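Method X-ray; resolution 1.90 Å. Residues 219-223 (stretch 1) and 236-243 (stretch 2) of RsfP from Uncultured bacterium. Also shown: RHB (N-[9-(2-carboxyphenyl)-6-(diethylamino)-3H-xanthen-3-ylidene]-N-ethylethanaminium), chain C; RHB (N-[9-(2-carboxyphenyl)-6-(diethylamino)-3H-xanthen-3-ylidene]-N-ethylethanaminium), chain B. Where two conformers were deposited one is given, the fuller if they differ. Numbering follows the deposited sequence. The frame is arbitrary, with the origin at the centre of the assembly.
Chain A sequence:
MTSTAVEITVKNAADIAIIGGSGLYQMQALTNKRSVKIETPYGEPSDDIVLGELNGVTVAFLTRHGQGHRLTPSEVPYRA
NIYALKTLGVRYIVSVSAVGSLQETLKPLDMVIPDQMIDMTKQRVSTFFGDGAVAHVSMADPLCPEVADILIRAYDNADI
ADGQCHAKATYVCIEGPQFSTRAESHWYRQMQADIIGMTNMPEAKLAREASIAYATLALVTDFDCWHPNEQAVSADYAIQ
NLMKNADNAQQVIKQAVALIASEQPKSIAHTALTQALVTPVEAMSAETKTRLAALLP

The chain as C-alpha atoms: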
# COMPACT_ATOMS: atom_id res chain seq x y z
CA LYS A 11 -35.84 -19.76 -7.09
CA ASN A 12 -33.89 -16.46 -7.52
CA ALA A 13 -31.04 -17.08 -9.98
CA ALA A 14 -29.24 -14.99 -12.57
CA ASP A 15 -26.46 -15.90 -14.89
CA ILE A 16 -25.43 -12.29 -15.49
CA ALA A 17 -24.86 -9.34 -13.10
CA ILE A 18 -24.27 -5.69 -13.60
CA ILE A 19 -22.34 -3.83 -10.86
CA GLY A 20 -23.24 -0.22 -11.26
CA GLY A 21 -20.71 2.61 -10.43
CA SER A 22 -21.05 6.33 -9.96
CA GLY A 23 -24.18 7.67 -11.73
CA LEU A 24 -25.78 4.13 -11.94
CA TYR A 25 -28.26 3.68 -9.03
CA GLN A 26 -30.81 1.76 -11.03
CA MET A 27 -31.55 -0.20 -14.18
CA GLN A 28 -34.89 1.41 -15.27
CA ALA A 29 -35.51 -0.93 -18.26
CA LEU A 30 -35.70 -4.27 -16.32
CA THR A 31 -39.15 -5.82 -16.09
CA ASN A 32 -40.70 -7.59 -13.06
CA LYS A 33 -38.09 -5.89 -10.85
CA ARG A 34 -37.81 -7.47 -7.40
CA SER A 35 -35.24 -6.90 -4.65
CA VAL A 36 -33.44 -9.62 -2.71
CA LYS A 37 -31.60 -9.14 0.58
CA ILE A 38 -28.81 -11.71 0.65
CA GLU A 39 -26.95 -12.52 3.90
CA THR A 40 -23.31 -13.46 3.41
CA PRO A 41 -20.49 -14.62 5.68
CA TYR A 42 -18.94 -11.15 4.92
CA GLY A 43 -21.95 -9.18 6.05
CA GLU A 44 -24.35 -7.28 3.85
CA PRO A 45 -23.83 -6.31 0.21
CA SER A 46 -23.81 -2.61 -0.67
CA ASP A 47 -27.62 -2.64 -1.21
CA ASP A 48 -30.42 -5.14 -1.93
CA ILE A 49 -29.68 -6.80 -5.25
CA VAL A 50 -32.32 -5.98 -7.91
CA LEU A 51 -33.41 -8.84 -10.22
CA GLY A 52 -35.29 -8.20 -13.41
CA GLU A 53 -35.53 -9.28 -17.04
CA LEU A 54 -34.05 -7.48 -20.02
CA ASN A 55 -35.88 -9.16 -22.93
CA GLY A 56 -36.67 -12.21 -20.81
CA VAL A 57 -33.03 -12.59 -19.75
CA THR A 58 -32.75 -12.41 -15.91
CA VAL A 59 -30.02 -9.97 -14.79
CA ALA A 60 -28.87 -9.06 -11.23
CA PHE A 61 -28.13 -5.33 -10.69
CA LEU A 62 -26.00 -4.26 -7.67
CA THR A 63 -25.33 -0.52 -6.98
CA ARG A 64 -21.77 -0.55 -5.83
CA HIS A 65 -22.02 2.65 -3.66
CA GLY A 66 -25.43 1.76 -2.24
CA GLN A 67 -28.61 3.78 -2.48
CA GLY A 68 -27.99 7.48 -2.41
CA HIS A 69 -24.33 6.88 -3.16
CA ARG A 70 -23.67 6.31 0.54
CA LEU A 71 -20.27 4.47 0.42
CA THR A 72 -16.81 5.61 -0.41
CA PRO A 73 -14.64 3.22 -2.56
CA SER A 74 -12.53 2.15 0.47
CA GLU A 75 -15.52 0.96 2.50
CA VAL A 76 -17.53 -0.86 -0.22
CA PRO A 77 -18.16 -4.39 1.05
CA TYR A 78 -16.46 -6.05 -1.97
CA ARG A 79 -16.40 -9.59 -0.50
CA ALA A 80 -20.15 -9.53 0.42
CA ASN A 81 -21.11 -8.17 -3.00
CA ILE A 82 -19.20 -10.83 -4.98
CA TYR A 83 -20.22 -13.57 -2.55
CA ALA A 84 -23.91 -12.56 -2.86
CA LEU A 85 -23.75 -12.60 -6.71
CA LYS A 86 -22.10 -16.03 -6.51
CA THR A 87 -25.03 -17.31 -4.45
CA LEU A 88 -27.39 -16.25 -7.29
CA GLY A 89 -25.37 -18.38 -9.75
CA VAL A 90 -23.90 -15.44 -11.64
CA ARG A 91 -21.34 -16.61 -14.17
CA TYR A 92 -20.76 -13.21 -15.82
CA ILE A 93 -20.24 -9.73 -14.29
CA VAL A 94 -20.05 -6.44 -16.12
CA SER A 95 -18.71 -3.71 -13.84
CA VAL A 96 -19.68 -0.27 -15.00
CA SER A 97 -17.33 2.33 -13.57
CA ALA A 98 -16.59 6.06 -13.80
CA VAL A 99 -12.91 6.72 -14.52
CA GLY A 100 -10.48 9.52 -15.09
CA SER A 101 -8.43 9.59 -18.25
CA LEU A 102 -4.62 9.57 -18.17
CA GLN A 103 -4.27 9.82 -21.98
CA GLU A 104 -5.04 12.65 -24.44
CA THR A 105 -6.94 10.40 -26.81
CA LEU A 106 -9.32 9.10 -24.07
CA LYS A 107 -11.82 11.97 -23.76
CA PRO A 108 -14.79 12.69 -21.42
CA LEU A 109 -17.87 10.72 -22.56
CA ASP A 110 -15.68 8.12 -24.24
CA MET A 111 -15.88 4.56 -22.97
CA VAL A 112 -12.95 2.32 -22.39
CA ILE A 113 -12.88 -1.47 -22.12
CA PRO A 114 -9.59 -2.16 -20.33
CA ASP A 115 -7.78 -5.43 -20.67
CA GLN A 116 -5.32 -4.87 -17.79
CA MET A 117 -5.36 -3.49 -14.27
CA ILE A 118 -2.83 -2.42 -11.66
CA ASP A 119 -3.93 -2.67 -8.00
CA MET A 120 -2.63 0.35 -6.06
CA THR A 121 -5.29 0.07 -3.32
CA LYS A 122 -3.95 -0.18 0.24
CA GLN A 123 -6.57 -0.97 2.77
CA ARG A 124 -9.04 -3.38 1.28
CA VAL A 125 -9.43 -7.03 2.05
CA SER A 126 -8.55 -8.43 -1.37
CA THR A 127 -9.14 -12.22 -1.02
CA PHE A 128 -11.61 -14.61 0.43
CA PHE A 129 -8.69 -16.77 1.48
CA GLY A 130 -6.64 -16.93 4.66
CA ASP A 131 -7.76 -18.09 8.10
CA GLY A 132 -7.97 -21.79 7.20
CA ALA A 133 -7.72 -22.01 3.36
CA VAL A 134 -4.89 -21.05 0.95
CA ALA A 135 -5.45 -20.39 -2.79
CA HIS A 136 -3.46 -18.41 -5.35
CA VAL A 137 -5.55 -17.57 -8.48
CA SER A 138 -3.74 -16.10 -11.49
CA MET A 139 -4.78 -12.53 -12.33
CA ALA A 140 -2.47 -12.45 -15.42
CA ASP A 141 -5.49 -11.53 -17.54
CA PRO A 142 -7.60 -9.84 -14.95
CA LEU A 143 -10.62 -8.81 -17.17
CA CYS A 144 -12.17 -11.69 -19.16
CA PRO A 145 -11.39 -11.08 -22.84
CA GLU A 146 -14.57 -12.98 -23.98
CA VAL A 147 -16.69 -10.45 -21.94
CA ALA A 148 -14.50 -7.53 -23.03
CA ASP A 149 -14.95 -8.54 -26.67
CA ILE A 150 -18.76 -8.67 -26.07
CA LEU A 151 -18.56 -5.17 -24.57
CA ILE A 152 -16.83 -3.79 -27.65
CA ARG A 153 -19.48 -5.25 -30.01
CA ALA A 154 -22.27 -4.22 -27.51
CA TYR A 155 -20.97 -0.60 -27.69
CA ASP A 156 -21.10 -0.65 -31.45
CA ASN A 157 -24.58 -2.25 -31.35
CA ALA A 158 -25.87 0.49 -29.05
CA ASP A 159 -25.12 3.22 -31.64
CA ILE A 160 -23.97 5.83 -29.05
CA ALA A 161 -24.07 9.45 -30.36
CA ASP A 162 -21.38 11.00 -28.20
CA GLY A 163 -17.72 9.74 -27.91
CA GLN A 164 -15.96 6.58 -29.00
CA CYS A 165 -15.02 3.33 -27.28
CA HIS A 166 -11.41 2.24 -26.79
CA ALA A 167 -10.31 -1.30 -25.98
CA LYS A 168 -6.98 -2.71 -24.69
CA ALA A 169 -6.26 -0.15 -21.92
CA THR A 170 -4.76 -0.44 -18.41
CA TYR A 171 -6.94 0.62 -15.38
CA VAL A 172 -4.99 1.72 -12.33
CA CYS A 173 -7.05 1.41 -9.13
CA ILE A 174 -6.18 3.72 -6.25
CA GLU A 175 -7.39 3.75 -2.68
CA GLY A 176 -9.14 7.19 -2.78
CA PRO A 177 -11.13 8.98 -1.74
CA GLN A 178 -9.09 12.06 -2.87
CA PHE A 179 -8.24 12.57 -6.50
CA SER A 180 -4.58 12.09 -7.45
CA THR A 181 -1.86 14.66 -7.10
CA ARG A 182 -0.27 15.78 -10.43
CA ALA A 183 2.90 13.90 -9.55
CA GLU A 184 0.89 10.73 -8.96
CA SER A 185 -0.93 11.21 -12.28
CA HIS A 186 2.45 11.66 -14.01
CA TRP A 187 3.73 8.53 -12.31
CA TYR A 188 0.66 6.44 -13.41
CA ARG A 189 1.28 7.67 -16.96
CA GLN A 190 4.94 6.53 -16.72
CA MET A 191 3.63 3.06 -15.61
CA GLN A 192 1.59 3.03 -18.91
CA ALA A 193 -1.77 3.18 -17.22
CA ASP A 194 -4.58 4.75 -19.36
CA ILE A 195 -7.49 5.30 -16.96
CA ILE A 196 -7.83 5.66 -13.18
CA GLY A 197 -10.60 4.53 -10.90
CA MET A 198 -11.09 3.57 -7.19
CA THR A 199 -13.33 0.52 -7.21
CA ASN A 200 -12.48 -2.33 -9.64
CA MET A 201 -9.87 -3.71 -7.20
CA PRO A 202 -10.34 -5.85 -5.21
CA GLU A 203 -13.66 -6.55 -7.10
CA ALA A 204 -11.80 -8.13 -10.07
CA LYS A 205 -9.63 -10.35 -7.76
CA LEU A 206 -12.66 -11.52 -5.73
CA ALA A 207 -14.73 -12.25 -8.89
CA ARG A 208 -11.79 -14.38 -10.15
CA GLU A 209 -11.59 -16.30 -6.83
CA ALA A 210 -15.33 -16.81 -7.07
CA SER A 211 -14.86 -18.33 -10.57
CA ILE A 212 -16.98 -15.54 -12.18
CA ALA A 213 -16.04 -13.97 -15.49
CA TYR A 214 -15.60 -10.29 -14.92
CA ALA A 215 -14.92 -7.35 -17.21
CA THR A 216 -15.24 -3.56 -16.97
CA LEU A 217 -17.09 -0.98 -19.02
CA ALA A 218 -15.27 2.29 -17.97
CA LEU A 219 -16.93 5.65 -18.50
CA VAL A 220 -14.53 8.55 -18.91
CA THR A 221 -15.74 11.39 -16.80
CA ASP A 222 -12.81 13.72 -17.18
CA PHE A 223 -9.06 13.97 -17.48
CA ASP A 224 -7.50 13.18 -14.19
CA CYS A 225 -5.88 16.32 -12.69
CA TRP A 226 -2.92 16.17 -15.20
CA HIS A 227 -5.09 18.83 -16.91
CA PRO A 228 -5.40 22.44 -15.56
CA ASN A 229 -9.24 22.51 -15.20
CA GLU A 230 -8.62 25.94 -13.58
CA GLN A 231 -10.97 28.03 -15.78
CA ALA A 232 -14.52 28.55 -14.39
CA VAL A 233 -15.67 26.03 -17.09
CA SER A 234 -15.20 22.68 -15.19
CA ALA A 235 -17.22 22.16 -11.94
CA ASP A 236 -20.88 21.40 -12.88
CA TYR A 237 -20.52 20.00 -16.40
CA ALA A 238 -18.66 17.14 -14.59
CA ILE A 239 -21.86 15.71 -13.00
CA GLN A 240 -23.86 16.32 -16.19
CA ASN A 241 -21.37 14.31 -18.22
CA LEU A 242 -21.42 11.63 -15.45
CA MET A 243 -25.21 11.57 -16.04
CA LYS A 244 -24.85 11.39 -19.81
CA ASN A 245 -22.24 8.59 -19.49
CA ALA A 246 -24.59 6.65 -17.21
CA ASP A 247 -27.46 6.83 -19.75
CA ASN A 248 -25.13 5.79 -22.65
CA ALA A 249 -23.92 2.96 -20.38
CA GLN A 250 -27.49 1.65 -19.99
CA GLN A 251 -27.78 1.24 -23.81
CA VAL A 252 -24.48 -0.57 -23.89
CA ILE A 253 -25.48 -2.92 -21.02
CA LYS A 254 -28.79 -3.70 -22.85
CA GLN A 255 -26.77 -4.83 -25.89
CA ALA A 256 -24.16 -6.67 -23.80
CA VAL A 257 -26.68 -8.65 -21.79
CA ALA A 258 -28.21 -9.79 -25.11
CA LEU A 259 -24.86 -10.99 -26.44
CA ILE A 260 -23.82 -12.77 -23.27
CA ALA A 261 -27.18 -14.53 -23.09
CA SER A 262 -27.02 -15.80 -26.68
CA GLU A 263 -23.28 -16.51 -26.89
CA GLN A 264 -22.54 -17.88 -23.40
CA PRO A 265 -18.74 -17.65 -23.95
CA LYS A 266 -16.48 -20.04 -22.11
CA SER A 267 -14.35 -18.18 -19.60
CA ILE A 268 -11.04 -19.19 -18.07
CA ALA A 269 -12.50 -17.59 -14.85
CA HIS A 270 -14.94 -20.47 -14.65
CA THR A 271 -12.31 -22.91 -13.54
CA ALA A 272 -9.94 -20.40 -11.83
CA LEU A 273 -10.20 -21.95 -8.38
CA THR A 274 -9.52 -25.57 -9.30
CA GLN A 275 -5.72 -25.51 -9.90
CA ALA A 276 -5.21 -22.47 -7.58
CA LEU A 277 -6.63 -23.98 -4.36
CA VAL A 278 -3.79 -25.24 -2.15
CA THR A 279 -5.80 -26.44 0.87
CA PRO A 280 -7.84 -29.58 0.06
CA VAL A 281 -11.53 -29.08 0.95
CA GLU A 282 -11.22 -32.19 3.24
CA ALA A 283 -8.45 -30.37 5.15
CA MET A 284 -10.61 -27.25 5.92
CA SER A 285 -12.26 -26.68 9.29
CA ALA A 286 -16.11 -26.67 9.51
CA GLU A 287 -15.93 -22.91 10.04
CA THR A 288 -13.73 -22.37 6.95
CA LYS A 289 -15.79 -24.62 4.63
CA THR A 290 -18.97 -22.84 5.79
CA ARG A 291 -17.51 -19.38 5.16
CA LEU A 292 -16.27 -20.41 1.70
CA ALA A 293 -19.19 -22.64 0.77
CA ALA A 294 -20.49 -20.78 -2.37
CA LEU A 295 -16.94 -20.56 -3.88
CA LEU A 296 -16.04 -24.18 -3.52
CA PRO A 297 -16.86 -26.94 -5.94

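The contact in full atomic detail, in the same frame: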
# COMPACT_ATOMS: atom_id res chain seq x y z
N LEU A 219 -16.33 4.45 -17.97
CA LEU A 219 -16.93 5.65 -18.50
C LEU A 219 -16.02 6.83 -18.11
O LEU A 219 -15.85 7.13 -16.95
CB LEU A 219 -18.30 5.87 -17.83
CG LEU A 219 -19.20 4.62 -17.73
CD1 LEU A 219 -20.55 5.02 -17.12
CD2 LEU A 219 -19.39 4.02 -19.11
N VAL A 220 -15.44 7.44 -19.11
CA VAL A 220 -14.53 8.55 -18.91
C VAL A 220 -15.28 9.79 -18.52
O VAL A 220 -16.13 10.35 -19.26
CB VAL A 220 -13.62 8.79 -20.15
CG1 VAL A 220 -12.67 9.93 -19.81
CG2 VAL A 220 -12.85 7.49 -20.55
N THR A 221 -15.00 10.25 -17.31
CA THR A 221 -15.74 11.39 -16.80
C THR A 221 -14.91 12.66 -16.84
O THR A 221 -15.46 13.78 -16.77
CB THR A 221 -16.30 11.19 -15.40
OG1 THR A 221 -15.26 10.69 -14.54
CG2 THR A 221 -17.48 10.21 -15.42
N ASP A 222 -13.62 12.53 -17.00
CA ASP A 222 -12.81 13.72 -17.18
C ASP A 222 -11.33 13.30 -17.26
O ASP A 222 -11.02 12.13 -17.13
CB ASP A 222 -13.07 14.79 -16.07
CG ASP A 222 -12.67 16.24 -16.50
OD1 ASP A 222 -12.08 16.42 -17.61
OD2 ASP A 222 -12.91 17.22 -15.72
N PHE A 223 -10.47 14.23 -17.59
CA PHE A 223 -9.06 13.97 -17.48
C PHE A 223 -8.90 13.91 -15.97
O PHE A 223 -9.68 14.52 -15.22
CB PHE A 223 -8.25 14.97 -18.32
CG PHE A 223 -8.49 14.84 -19.82
CD1 PHE A 223 -9.23 15.82 -20.54
CD2 PHE A 223 -7.97 13.70 -20.54
CE1 PHE A 223 -9.45 15.68 -21.91
CE2 PHE A 223 -8.19 13.57 -21.91
CZ PHE A 223 -8.91 14.55 -22.60
N ASP A 236 -19.53 21.98 -12.76
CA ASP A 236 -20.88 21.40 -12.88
C ASP A 236 -21.18 20.57 -14.13
O ASP A 236 -22.08 19.72 -14.12
CB ASP A 236 -21.95 22.48 -12.70
CG ASP A 236 -22.72 22.33 -11.41
OD1 ASP A 236 -22.26 21.61 -10.51
OD2 ASP A 236 -23.81 22.93 -11.31
N TYR A 237 -20.43 20.82 -15.20
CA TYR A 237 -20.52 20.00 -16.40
C TYR A 237 -20.14 18.54 -16.04
O TYR A 237 -20.68 17.60 -16.62
CB TYR A 237 -19.64 20.60 -17.53
CG TYR A 237 -18.41 19.80 -17.93
CD1 TYR A 237 -18.39 19.07 -19.13
CD2 TYR A 237 -17.26 19.78 -17.12
CE1 TYR A 237 -17.27 18.33 -19.50
CE2 TYR A 237 -16.14 19.04 -17.49
CZ TYR A 237 -16.15 18.32 -18.68
OH TYR A 237 -15.05 17.59 -19.04
N ALA A 238 -19.25 18.40 -15.05
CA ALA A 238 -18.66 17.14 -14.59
C ALA A 238 -19.64 16.09 -14.01
O ALA A 238 -19.37 14.89 -14.06
CB ALA A 238 -17.55 17.44 -13.59
N ILE A 239 -20.75 16.56 -13.46
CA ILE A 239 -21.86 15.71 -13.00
C ILE A 239 -22.83 15.42 -14.15
O ILE A 239 -23.44 14.36 -14.22
CB ILE A 239 -22.60 16.35 -11.79
CG1 ILE A 239 -21.91 15.99 -10.46
CG2 ILE A 239 -24.07 15.93 -11.74
CD1 ILE A 239 -22.54 16.60 -9.22
N GLN A 240 -22.94 16.39 -15.06
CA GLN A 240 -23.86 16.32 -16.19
C GLN A 240 -23.33 15.36 -17.24
O GLN A 240 -24.10 14.67 -17.93
CB GLN A 240 -24.02 17.72 -16.80
CG GLN A 240 -25.21 17.89 -17.74
CD GLN A 240 -25.49 19.35 -18.08
OE1 GLN A 240 -24.62 20.07 -18.59
NE2 GLN A 240 -26.72 19.80 -17.80
N ASN A 241 -22.01 15.32 -17.38
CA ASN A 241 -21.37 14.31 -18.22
C ASN A 241 -21.32 12.91 -17.54
O ASN A 241 -21.45 11.87 -18.21
CB ASN A 241 -20.07 14.86 -18.90
CG ASN A 241 -18.77 14.38 -18.26
OD1 ASN A 241 -18.65 13.22 -17.84
ND2 ASN A 241 -17.77 15.26 -18.25
N LEU A 242 -21.21 12.88 -16.22
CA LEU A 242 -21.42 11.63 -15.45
C LEU A 242 -22.89 11.10 -15.66
O LEU A 242 -23.15 9.91 -15.73
CB LEU A 242 -21.09 11.92 -13.97
CG LEU A 242 -21.16 10.94 -12.80
CD1 LEU A 242 -20.18 9.79 -12.97
CD2 LEU A 242 -20.84 11.69 -11.50
N MET A 243 -23.84 12.01 -15.82
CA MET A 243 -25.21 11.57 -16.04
C MET A 243 -25.41 11.15 -17.48
O MET A 243 -26.12 10.18 -17.73
CB MET A 243 -26.22 12.60 -15.54
CG MET A 243 -26.82 12.19 -14.20
SD MET A 243 -27.18 13.55 -13.05
CE MET A 243 -27.98 12.72 -11.66
O2 RHB C . -13.45 14.94 -13.68
C26 RHB C . -14.62 15.35 -13.49
C19 RHB C . -15.45 14.55 -12.53
C14 RHB C . -14.80 13.63 -11.73
C15 RHB C . -15.53 12.87 -10.83
C16 RHB C . -16.92 12.98 -10.74
C17 RHB C . -17.57 13.89 -11.55
C18 RHB C . -16.83 14.66 -12.44
C9 RHB C . -13.33 13.50 -11.77
C8 RHB C . -12.48 14.70 -11.87
C13 RHB C . -13.11 15.94 -11.99
C12 RHB C . -12.35 17.09 -12.11
C11 RHB C . -10.97 17.03 -12.11
N1 RHB C . -10.28 18.27 -12.24
C35 RHB C . -10.69 19.20 -11.16
C36 RHB C . -11.63 20.28 -11.67
C22 RHB C . -8.81 18.14 -12.23
C23 RHB C . -8.18 19.24 -11.39
C10 RHB C . -10.33 15.77 -11.99
C7 RHB C . -11.08 14.59 -11.86
O1 RHB C . -10.49 13.32 -11.74
C1 RHB C . -11.24 12.14 -11.62
C2 RHB C . -12.65 12.19 -11.63
C6 RHB C . -10.65 10.87 -11.50
C5 RHB C . -11.50 9.75 -11.38
C4 RHB C . -12.88 9.82 -11.40
C3 RHB C . -13.46 11.06 -11.52
N2 RHB C . -10.97 8.49 -11.18
C24 RHB C . -9.82 8.82 -10.37
C25 RHB C . -9.86 7.89 -9.19
C33 RHB C . -11.84 7.84 -10.21
C34 RHB C . -13.22 7.55 -10.79
O3 RHB C . -15.07 16.36 -14.10
O2 RHB B . -20.64 14.71 -6.16
C26 RHB B . -19.84 15.65 -6.33
C19 RHB B . -18.49 15.42 -6.92
C14 RHB B . -18.03 14.24 -7.50
C15 RHB B . -16.74 14.22 -8.02
C16 RHB B . -15.90 15.31 -7.96
C17 RHB B . -16.35 16.47 -7.38
C18 RHB B . -17.64 16.51 -6.87
C9 RHB B . -18.76 12.94 -7.67
C8 RHB B . -17.92 11.72 -7.86
C13 RHB B . -16.53 11.78 -7.87
C12 RHB B . -15.74 10.64 -8.04
C11 RHB B . -16.33 9.41 -8.19
N1 RHB B . -15.57 8.24 -8.42
C35 RHB B . -14.55 8.71 -9.39
C36 RHB B . -15.29 9.57 -10.40
C22 RHB B . -14.97 7.48 -7.29
C23 RHB B . -15.95 6.41 -6.80
C10 RHB B . -17.72 9.37 -8.21
C7 RHB B . -18.51 10.50 -8.03
O1 RHB B . -19.88 10.39 -8.03
C1 RHB B . -20.73 11.45 -7.88
C2 RHB B . -20.25 12.74 -7.70
C6 RHB B . -22.09 11.20 -7.90
C5 RHB B . -23.00 12.23 -7.74
C4 RHB B . -22.54 13.52 -7.55
C3 RHB B . -21.17 13.78 -7.53
N2 RHB B . -24.38 11.92 -7.79
C24 RHB B . -24.81 11.09 -6.64
C25 RHB B . -26.03 10.30 -7.06
C33 RHB B . -25.18 13.16 -7.89
C34 RHB B . -26.50 12.83 -8.55
O3 RHB B . -20.15 16.83 -6.06

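A side-chain amide on a helix can anchor it to a neighbouring strand by donating to a backbone carbonyl; RsfP offers a compact example. Strand 219-221 and helix 237-243 run nearly antiparallel, at 167°, with their axes 8.4 Å apart at closest approach, and only 224 Å² is buried between the two stretches. One hydrogen bond joins them: ND2 of Asn241 donates to O of Thr221 over 3.1 Å, at an N-H...acceptor angle of 156°. Asparagine suits this place because its CA-to-CB bond points toward the strand and its short side chain brings a donor within reach of the carbonyl. Its chi1 of 103° lies between the usual wells, and with chi2 at 38°, ND2 lies nearer Thr221 O than OD1 does; ND2 alone can donate to it. OD1 of Asn241 remains 3.4 Å from the same Thr221 O, two acceptors that do not bond.

Thr221, the most extensively covered residue, serves two environments. In its p rotamer, CG2 packs 3.7 Å from CD1 of Leu242, whereas OG1 is hydrogen-bonded elsewhere in the structure. Leu242, with chi1 t and chi2 p, splits its branches: CD1 meets the threonine methyl, and CD2 lies 3.9 Å from C17 of the chain C RHB and 3.6 Å from C1 of the chain B RHB. A forked aliphatic side chain thus fills the space between strand and ligands.

At the corner, Asp222 is also buried; the tyrosine it meets is partly exposed. The CA-to-CB bond of Asp222, chi1 t, points toward the helix, and its OD1 accepts a 2.7 Å hydrogen bond from N of Phe223, tying the carboxylate to the turn. The same OD1 is 3.5 Å from OH of Tyr237, whose CB points sideways but whose long ring brings its end nearer. Tyr237 is poorly ordered, so its off-rotamer chi1 of 111° deserves caution.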